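Local coordinates for sulfate adenylyltransferase, adenylylsulfate kinase (Thiobacillus denitrificans, PDB 3CR8), which phosphorylates adenosine 5'-phosphosulfate with ATP to give 3'-phosphoadenylyl sulfate, as an APS kinase that carries an ATP-sulfurylase-like region lacking sulfurylase activity, at residues 110-118 with 129-140; 163-171 with 252-262. One frame throughout, in Å; residues are numbered along the deposited sequence.

Interaction 1: residues 110-118 with 129-140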
# COMPACT_ATOMS: atom_id res chain seq x y z
N TYR A 110 -2.90 16.28 -51.23
CA TYR A 110 -4.13 15.48 -51.19
C TYR A 110 -5.34 16.39 -51.43
O TYR A 110 -5.50 17.41 -50.79
CB TYR A 110 -4.24 14.72 -49.88
CG TYR A 110 -5.45 13.83 -49.74
CD1 TYR A 110 -5.46 12.55 -50.25
CD2 TYR A 110 -6.58 14.26 -49.06
CE1 TYR A 110 -6.58 11.73 -50.11
CE2 TYR A 110 -7.70 13.45 -48.91
CZ TYR A 110 -7.69 12.18 -49.43
OH TYR A 110 -8.81 11.38 -49.28
N MET A 111 -6.18 16.00 -52.36
CA MET A 111 -7.24 16.87 -52.82
C MET A 111 -8.47 16.77 -51.92
O MET A 111 -8.90 15.66 -51.58
CB MET A 111 -7.58 16.51 -54.27
CG MET A 111 -9.04 16.38 -54.57
SD MET A 111 -9.70 17.94 -55.06
CE MET A 111 -11.40 17.43 -55.29
N LEU A 112 -9.02 17.94 -51.58
CA LEU A 112 -10.14 18.08 -50.64
C LEU A 112 -11.44 18.59 -51.27
O LEU A 112 -12.54 18.09 -50.99
CB LEU A 112 -9.77 19.02 -49.50
CG LEU A 112 -8.52 18.70 -48.69
CD1 LEU A 112 -8.09 19.88 -47.85
CD2 LEU A 112 -8.79 17.50 -47.84
N ALA A 113 -11.33 19.61 -52.09
CA ALA A 113 -12.51 20.24 -52.64
C ALA A 113 -12.11 21.16 -53.76
O ALA A 113 -10.95 21.57 -53.84
CB ALA A 113 -13.23 21.02 -51.54
N ILE A 114 -13.06 21.49 -54.64
CA ILE A 114 -12.82 22.61 -55.55
C ILE A 114 -13.61 23.86 -55.12
O ILE A 114 -14.83 23.82 -54.85
CB ILE A 114 -12.94 22.24 -57.09
CG1 ILE A 114 -14.39 22.22 -57.55
CG2 ILE A 114 -12.29 20.91 -57.42
CD1 ILE A 114 -15.02 23.60 -57.71
N LEU A 115 -12.88 24.97 -55.02
CA LEU A 115 -13.45 26.28 -54.76
C LEU A 115 -13.78 26.96 -56.09
O LEU A 115 -12.93 27.05 -56.98
CB LEU A 115 -12.46 27.12 -53.98
CG LEU A 115 -12.80 28.59 -53.77
CD1 LEU A 115 -14.14 28.72 -53.12
CD2 LEU A 115 -11.75 29.30 -52.96
N THR A 116 -15.00 27.43 -56.22
CA THR A 116 -15.40 28.18 -57.38
C THR A 116 -15.28 29.67 -57.01
O THR A 116 -16.11 30.19 -56.27
CB THR A 116 -16.85 27.78 -57.82
OG1 THR A 116 -17.01 26.35 -57.72
CG2 THR A 116 -17.16 28.21 -59.23
N LEU A 117 -14.25 30.35 -57.51
CA LEU A 117 -13.93 31.72 -57.07
C LEU A 117 -15.03 32.79 -57.25
O LEU A 117 -15.44 33.09 -58.37
CB LEU A 117 -12.63 32.18 -57.72
CG LEU A 117 -11.40 31.44 -57.22
CD1 LEU A 117 -10.08 32.02 -57.74
CD2 LEU A 117 -11.41 31.46 -55.72
N SER A 118 -15.50 33.36 -56.13
CA SER A 118 -16.38 34.55 -56.11
C SER A 118 -15.57 35.84 -56.13
O SER A 118 -15.90 36.78 -56.85
CB SER A 118 -17.20 34.61 -54.83
OG SER A 118 -18.31 33.75 -54.85
N LEU A 129 -9.75 34.29 -50.23
CA LEU A 129 -10.47 33.67 -51.33
C LEU A 129 -11.93 33.47 -50.94
O LEU A 129 -12.26 33.40 -49.75
CB LEU A 129 -9.84 32.33 -51.70
CG LEU A 129 -8.33 32.33 -51.89
CD1 LEU A 129 -7.83 30.90 -52.12
CD2 LEU A 129 -8.01 33.24 -53.05
N ALA A 130 -12.78 33.38 -51.95
CA ALA A 130 -14.22 33.36 -51.76
C ALA A 130 -14.87 32.49 -52.82
O ALA A 130 -14.34 32.33 -53.90
CB ALA A 130 -14.77 34.77 -51.84
N GLY A 131 -16.03 31.94 -52.49
CA GLY A 131 -16.80 31.19 -53.46
C GLY A 131 -17.43 29.95 -52.85
O GLY A 131 -17.05 29.52 -51.76
N GLU A 132 -18.40 29.39 -53.58
CA GLU A 132 -19.01 28.12 -53.22
C GLU A 132 -17.98 27.01 -53.22
O GLU A 132 -16.99 27.05 -53.94
CB GLU A 132 -20.11 27.80 -54.20
CG GLU A 132 -21.23 28.80 -54.16
CD GLU A 132 -21.88 28.86 -52.82
OE1 GLU A 132 -22.16 27.80 -52.24
OE2 GLU A 132 -22.12 29.98 -52.33
N VAL A 133 -18.21 26.01 -52.38
CA VAL A 133 -17.24 24.93 -52.24
C VAL A 133 -17.90 23.61 -52.58
O VAL A 133 -19.04 23.39 -52.21
CB VAL A 133 -16.67 24.88 -50.80
CG1 VAL A 133 -15.78 23.67 -50.61
CG2 VAL A 133 -15.90 26.14 -50.50
N GLU A 134 -17.19 22.75 -53.32
CA GLU A 134 -17.66 21.39 -53.57
C GLU A 134 -16.59 20.44 -53.08
O GLU A 134 -15.47 20.44 -53.61
CB GLU A 134 -17.92 21.12 -55.06
CG GLU A 134 -19.13 21.83 -55.66
CD GLU A 134 -19.09 21.93 -57.19
OE1 GLU A 134 -18.03 22.28 -57.75
OE2 GLU A 134 -20.11 21.67 -57.84
N GLY A 135 -16.95 19.63 -52.09
CA GLY A 135 -15.99 18.74 -51.46
C GLY A 135 -15.93 17.30 -51.95
O GLY A 135 -16.95 16.67 -52.24
N ALA A 136 -14.71 16.79 -52.02
CA ALA A 136 -14.45 15.40 -52.39
C ALA A 136 -14.10 14.56 -51.16
O ALA A 136 -14.70 13.52 -50.92
CB ALA A 136 -13.31 15.33 -53.40
N ALA A 137 -13.11 15.04 -50.41
CA ALA A 137 -12.59 14.38 -49.23
C ALA A 137 -12.39 15.36 -48.08
O ALA A 137 -12.23 16.55 -48.30
CB ALA A 137 -11.28 13.73 -49.55
N LEU A 138 -12.41 14.84 -46.85
CA LEU A 138 -12.04 15.62 -45.67
C LEU A 138 -10.55 15.47 -45.36
O LEU A 138 -9.94 14.46 -45.70
CB LEU A 138 -12.83 15.19 -44.44
CG LEU A 138 -14.31 14.83 -44.55
CD1 LEU A 138 -14.49 13.52 -45.35
CD2 LEU A 138 -14.83 14.66 -43.16
N PRO A 139 -9.97 16.47 -44.70
CA PRO A 139 -8.58 16.32 -44.27
C PRO A 139 -8.32 14.95 -43.65
O PRO A 139 -9.09 14.51 -42.80
CB PRO A 139 -8.42 17.42 -43.23
CG PRO A 139 -9.37 18.48 -43.70
CD PRO A 139 -10.54 17.76 -44.28
N PRO A 140 -7.25 14.28 -44.08
CA PRO A 140 -6.97 12.96 -43.52
C PRO A 140 -6.66 13.06 -42.03
O PRO A 140 -5.86 13.90 -41.62
CB PRO A 140 -5.75 12.48 -44.31
CG PRO A 140 -5.67 13.37 -45.50
CD PRO A 140 -6.21 14.69 -45.03

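Interaction 2: residues 163-171 with 252-262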
# COMPACT_ATOMS: atom_id res chain seq x y z
N TRP A 163 -30.52 11.20 -26.13
CA TRP A 163 -30.26 12.50 -25.55
C TRP A 163 -31.07 13.56 -26.26
O TRP A 163 -31.41 13.39 -27.42
CB TRP A 163 -28.78 12.85 -25.73
CG TRP A 163 -27.82 12.16 -24.82
CD1 TRP A 163 -28.01 10.99 -24.16
CD2 TRP A 163 -26.51 12.59 -24.51
NE1 TRP A 163 -26.90 10.67 -23.42
CE2 TRP A 163 -25.96 11.65 -23.63
CE3 TRP A 163 -25.75 13.71 -24.87
CZ2 TRP A 163 -24.67 11.77 -23.10
CZ3 TRP A 163 -24.47 13.83 -24.36
CH2 TRP A 163 -23.93 12.86 -23.49
N ARG A 164 -31.38 14.67 -25.58
CA ARG A 164 -32.07 15.80 -26.22
C ARG A 164 -31.39 17.14 -25.94
O ARG A 164 -30.95 17.87 -26.83
CB ARG A 164 -33.52 15.87 -25.75
CG ARG A 164 -34.43 14.75 -26.19
CD ARG A 164 -35.84 14.92 -25.64
NE ARG A 164 -35.96 14.58 -24.21
CZ ARG A 164 -36.94 15.02 -23.42
NH1 ARG A 164 -37.88 15.82 -23.91
NH2 ARG A 164 -36.98 14.67 -22.12
N ARG A 165 -31.32 17.47 -24.66
CA ARG A 165 -30.81 18.74 -24.16
C ARG A 165 -29.37 18.49 -23.71
O ARG A 165 -29.13 17.56 -22.92
CB ARG A 165 -31.69 19.16 -22.97
CG ARG A 165 -31.40 20.48 -22.34
CD ARG A 165 -31.93 20.45 -20.93
NE ARG A 165 -32.33 21.77 -20.47
CZ ARG A 165 -33.58 22.19 -20.54
NH1 ARG A 165 -34.51 21.38 -21.04
NH2 ARG A 165 -33.90 23.41 -20.11
N ILE A 166 -28.43 19.32 -24.20
CA ILE A 166 -27.00 19.05 -24.06
C ILE A 166 -26.17 20.32 -23.84
O ILE A 166 -26.18 21.24 -24.67
CB ILE A 166 -26.46 18.30 -25.30
CG1 ILE A 166 -27.28 17.03 -25.57
CG2 ILE A 166 -25.02 17.95 -25.14
CD1 ILE A 166 -27.06 16.43 -26.95
N ILE A 167 -25.46 20.36 -22.71
CA ILE A 167 -24.42 21.34 -22.48
C ILE A 167 -23.13 20.87 -23.15
O ILE A 167 -22.73 19.71 -23.02
CB ILE A 167 -24.10 21.49 -20.99
CG1 ILE A 167 -25.34 21.32 -20.16
CG2 ILE A 167 -23.42 22.84 -20.70
CD1 ILE A 167 -25.08 21.62 -18.71
N ALA A 168 -22.48 21.79 -23.85
CA ALA A 168 -21.19 21.53 -24.45
C ALA A 168 -20.12 22.31 -23.73
O ALA A 168 -20.37 23.42 -23.27
CB ALA A 168 -21.20 21.89 -25.90
N TRP A 169 -18.94 21.72 -23.64
CA TRP A 169 -17.77 22.37 -23.07
C TRP A 169 -16.70 22.17 -24.15
O TRP A 169 -16.28 21.04 -24.43
CB TRP A 169 -17.40 21.70 -21.74
CG TRP A 169 -16.11 22.15 -21.17
CD1 TRP A 169 -14.87 21.68 -21.47
CD2 TRP A 169 -15.94 23.15 -20.18
NE1 TRP A 169 -13.92 22.34 -20.73
CE2 TRP A 169 -14.56 23.25 -19.93
CE3 TRP A 169 -16.81 23.96 -19.48
CZ2 TRP A 169 -14.04 24.14 -19.02
CZ3 TRP A 169 -16.29 24.85 -18.57
CH2 TRP A 169 -14.92 24.93 -18.34
N GLN A 170 -16.30 23.27 -24.78
CA GLN A 170 -15.38 23.21 -25.89
C GLN A 170 -13.96 23.49 -25.46
O GLN A 170 -13.36 24.47 -25.90
CB GLN A 170 -15.82 24.18 -26.98
CG GLN A 170 -16.82 23.56 -27.96
CD GLN A 170 -17.81 24.56 -28.58
OE1 GLN A 170 -17.57 25.76 -28.65
NE2 GLN A 170 -18.93 24.04 -29.04
N ALA A 171 -13.41 22.62 -24.63
CA ALA A 171 -12.13 22.86 -23.96
C ALA A 171 -10.98 23.24 -24.89
O ALA A 171 -10.89 22.75 -26.01
CB ALA A 171 -11.74 21.66 -23.14
N VAL A 252 -21.65 26.87 -33.80
CA VAL A 252 -21.18 25.53 -34.10
C VAL A 252 -21.68 24.57 -33.03
O VAL A 252 -21.99 23.41 -33.32
CB VAL A 252 -19.65 25.43 -34.31
CG1 VAL A 252 -19.04 26.81 -34.56
CG2 VAL A 252 -19.00 24.73 -33.15
N ALA A 253 -21.82 25.05 -31.79
CA ALA A 253 -22.38 24.20 -30.75
C ALA A 253 -23.78 23.76 -31.16
O ALA A 253 -24.18 22.60 -30.99
CB ALA A 253 -22.43 24.93 -29.45
N ARG A 254 -24.53 24.71 -31.69
CA ARG A 254 -25.85 24.40 -32.18
C ARG A 254 -25.84 23.42 -33.32
O ARG A 254 -26.68 22.53 -33.39
CB ARG A 254 -26.54 25.66 -32.66
CG ARG A 254 -27.94 25.35 -33.11
CD ARG A 254 -28.60 26.53 -33.75
NE ARG A 254 -29.93 26.17 -34.19
CZ ARG A 254 -30.85 27.05 -34.53
NH1 ARG A 254 -30.56 28.33 -34.47
NH2 ARG A 254 -32.04 26.63 -34.93
N ASN A 255 -24.89 23.58 -34.24
CA ASN A 255 -24.85 22.69 -35.40
C ASN A 255 -24.44 21.28 -35.02
O ASN A 255 -24.81 20.31 -35.67
CB ASN A 255 -23.98 23.28 -36.50
CG ASN A 255 -24.68 24.40 -37.26
OD1 ASN A 255 -25.90 24.35 -37.46
ND2 ASN A 255 -23.92 25.43 -37.67
N PHE A 256 -23.71 21.15 -33.93
CA PHE A 256 -23.36 19.82 -33.43
C PHE A 256 -24.49 19.14 -32.60
O PHE A 256 -24.45 17.94 -32.34
CB PHE A 256 -22.08 19.89 -32.62
CG PHE A 256 -20.83 19.75 -33.45
CD1 PHE A 256 -20.34 18.50 -33.76
CD2 PHE A 256 -20.12 20.88 -33.88
CE1 PHE A 256 -19.18 18.37 -34.50
CE2 PHE A 256 -18.98 20.74 -34.62
CZ PHE A 256 -18.51 19.48 -34.94
N GLY A 257 -25.49 19.91 -32.20
CA GLY A 257 -26.61 19.37 -31.47
C GLY A 257 -26.79 19.99 -30.09
O GLY A 257 -27.78 19.73 -29.40
N CYS A 258 -25.85 20.83 -29.67
CA CYS A 258 -25.91 21.33 -28.31
C CYS A 258 -26.80 22.55 -28.19
O CYS A 258 -26.78 23.43 -29.05
CB CYS A 258 -24.50 21.68 -27.84
SG CYS A 258 -23.44 20.37 -28.15
N SER A 259 -27.56 22.62 -27.10
CA SER A 259 -28.39 23.79 -26.85
C SER A 259 -27.87 24.67 -25.69
O SER A 259 -28.48 25.69 -25.34
CB SER A 259 -29.85 23.37 -26.62
OG SER A 259 -29.99 22.52 -25.50
N LEU A 260 -26.75 24.25 -25.10
CA LEU A 260 -26.10 25.04 -24.05
C LEU A 260 -24.58 25.06 -24.27
O LEU A 260 -23.99 24.11 -24.77
CB LEU A 260 -26.46 24.50 -22.67
CG LEU A 260 -27.94 24.62 -22.28
CD1 LEU A 260 -28.67 23.31 -22.45
CD2 LEU A 260 -28.09 25.14 -20.86
N LEU A 261 -23.93 26.15 -23.90
CA LEU A 261 -22.50 26.27 -24.12
C LEU A 261 -21.86 26.90 -22.88
O LEU A 261 -22.34 27.91 -22.35
CB LEU A 261 -22.25 27.14 -25.33
CG LEU A 261 -21.05 26.84 -26.21
CD1 LEU A 261 -20.30 28.14 -26.43
CD2 LEU A 261 -20.17 25.82 -25.55
N ILE A 262 -20.79 26.31 -22.38
CA ILE A 262 -20.12 26.90 -21.26
C ILE A 262 -19.03 27.77 -21.87
O ILE A 262 -18.47 27.42 -22.87
CB ILE A 262 -19.56 25.84 -20.35
CG1 ILE A 262 -20.69 25.13 -19.63
CG2 ILE A 262 -18.68 26.48 -19.33
CD1 ILE A 262 -20.25 23.94 -18.84

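Interaction 1: residues 110-118 with 129-140
Leu115 and Val133 face each other as a non-hydrogen-bonded pair of two antiparallel strands, and their side chains rise on the same side of the sheet as Ala113. A chi1 of 172° sets CG of Leu115 beside the carbonyl carbon, and the next torsion sends the methyls to different partners: CD1 lies over the backbone carbonyls of Gly131 and Glu132, with Val133 CG2 at 4.1 Å, while CD2 reaches Leu129 CB at 3.8 Å, the two leucines slanting across each other. A serine in place of Leu115, lacking both methyls, would probably leave a gap between Val133 and Leu129. Helix 39-50 packs on this face, touching Ala113 and Val133. On the reverse face Ile114 and Glu134 lie side by side, pointing the same way; the carboxylate forms salt bridges with Arg101 and Lys21. Between these faces, Ile114 N gives a hydrogen bond to Glu134 O (2.8 Å) and Glu134 N returns one to Ile114 O (3.0 Å). Farther along, Leu112 O is gripped twice from one face of its plane, by Ala136 N at 2.7 Å and Ala137 N at 3.2 Å. Beyond it, Pro140 CG sits over the Tyr110 ring, 4.2 Å from the centroid, in a CH-pi contact. Leu112 and Ala113 oppose Leu104 on the neighbouring strand, a classic beta bulge within the mixed sheet of the PUA-like domain.

Interaction 2: residues 163-171 with 252-262
Ala168 and Cys258 meet on a densely packed face of this contact between two parallel strands. The first torsion of Cys258 (chi1 -50°) turns SG toward Ala168 CB, 3.5 Å away, and Leu261 CD2 approaches the same methyl from farther along the strand at 4.1 Å. Across the sheet, Ile167 CG2 packs against Ile262 CG1 at 3.7 Å, the two isoleucine side chains slanting past each other. Between the two faces the backbones join the strands: Ala168 N bonds to Leu260 O at 2.9 Å from well above the carbonyl plane, whereas Ile262 N approaches Ala168 O almost in line with the C=O bond. Ile166 O takes Leu260 N at 3.1 Å and, more weakly, Ser259 N. Packing thins at the edge formed by the partly exposed Arg165 and Ser259, where Arg165 offers little more than CG, 3.9 Å from Leu260 CD1. At the other end Gln170 NE2 lies 3.6 Å from Ala253 CB, while its OE1 has a weak hydrogen bond with Arg249 of the same helix as Ala253. Helix 244-256 ends in a Schellman motif at Gly257, whose phi of 120° would press a side chain against the preceding carbonyl, and the chain passes through Cys258 and Ser259 into strand 260-262. Such a helix-to-strand passage into a central parallel sheet, ordered 3-2-1-4-5, is characteristic of the Rossmann-like HUP fold to which ATP sulfurylases belong.

Both contacts are largely buried strand pairings, yet one lies in the PUA-like domain and the other in the ATP-sulfurylase-like region, and they share no secondary-structure element; their centres lie 27 Å apart and their nearest atoms about 10 Å. Interaction 1 joins antiparallel neighbours close in sequence and has one apolar face and one bearing an ion-paired carboxylate; its far end runs out to exposed residues. Interaction 2 brings together strands some 90 residues apart in a parallel sheet, with aliphatic side chains on both faces and charge confined mainly to its margin, where Trp163 and Arg164 also meet a second subunit. Local antiparallel pairing and long-range crossover assembly thus build successive parts of one chain.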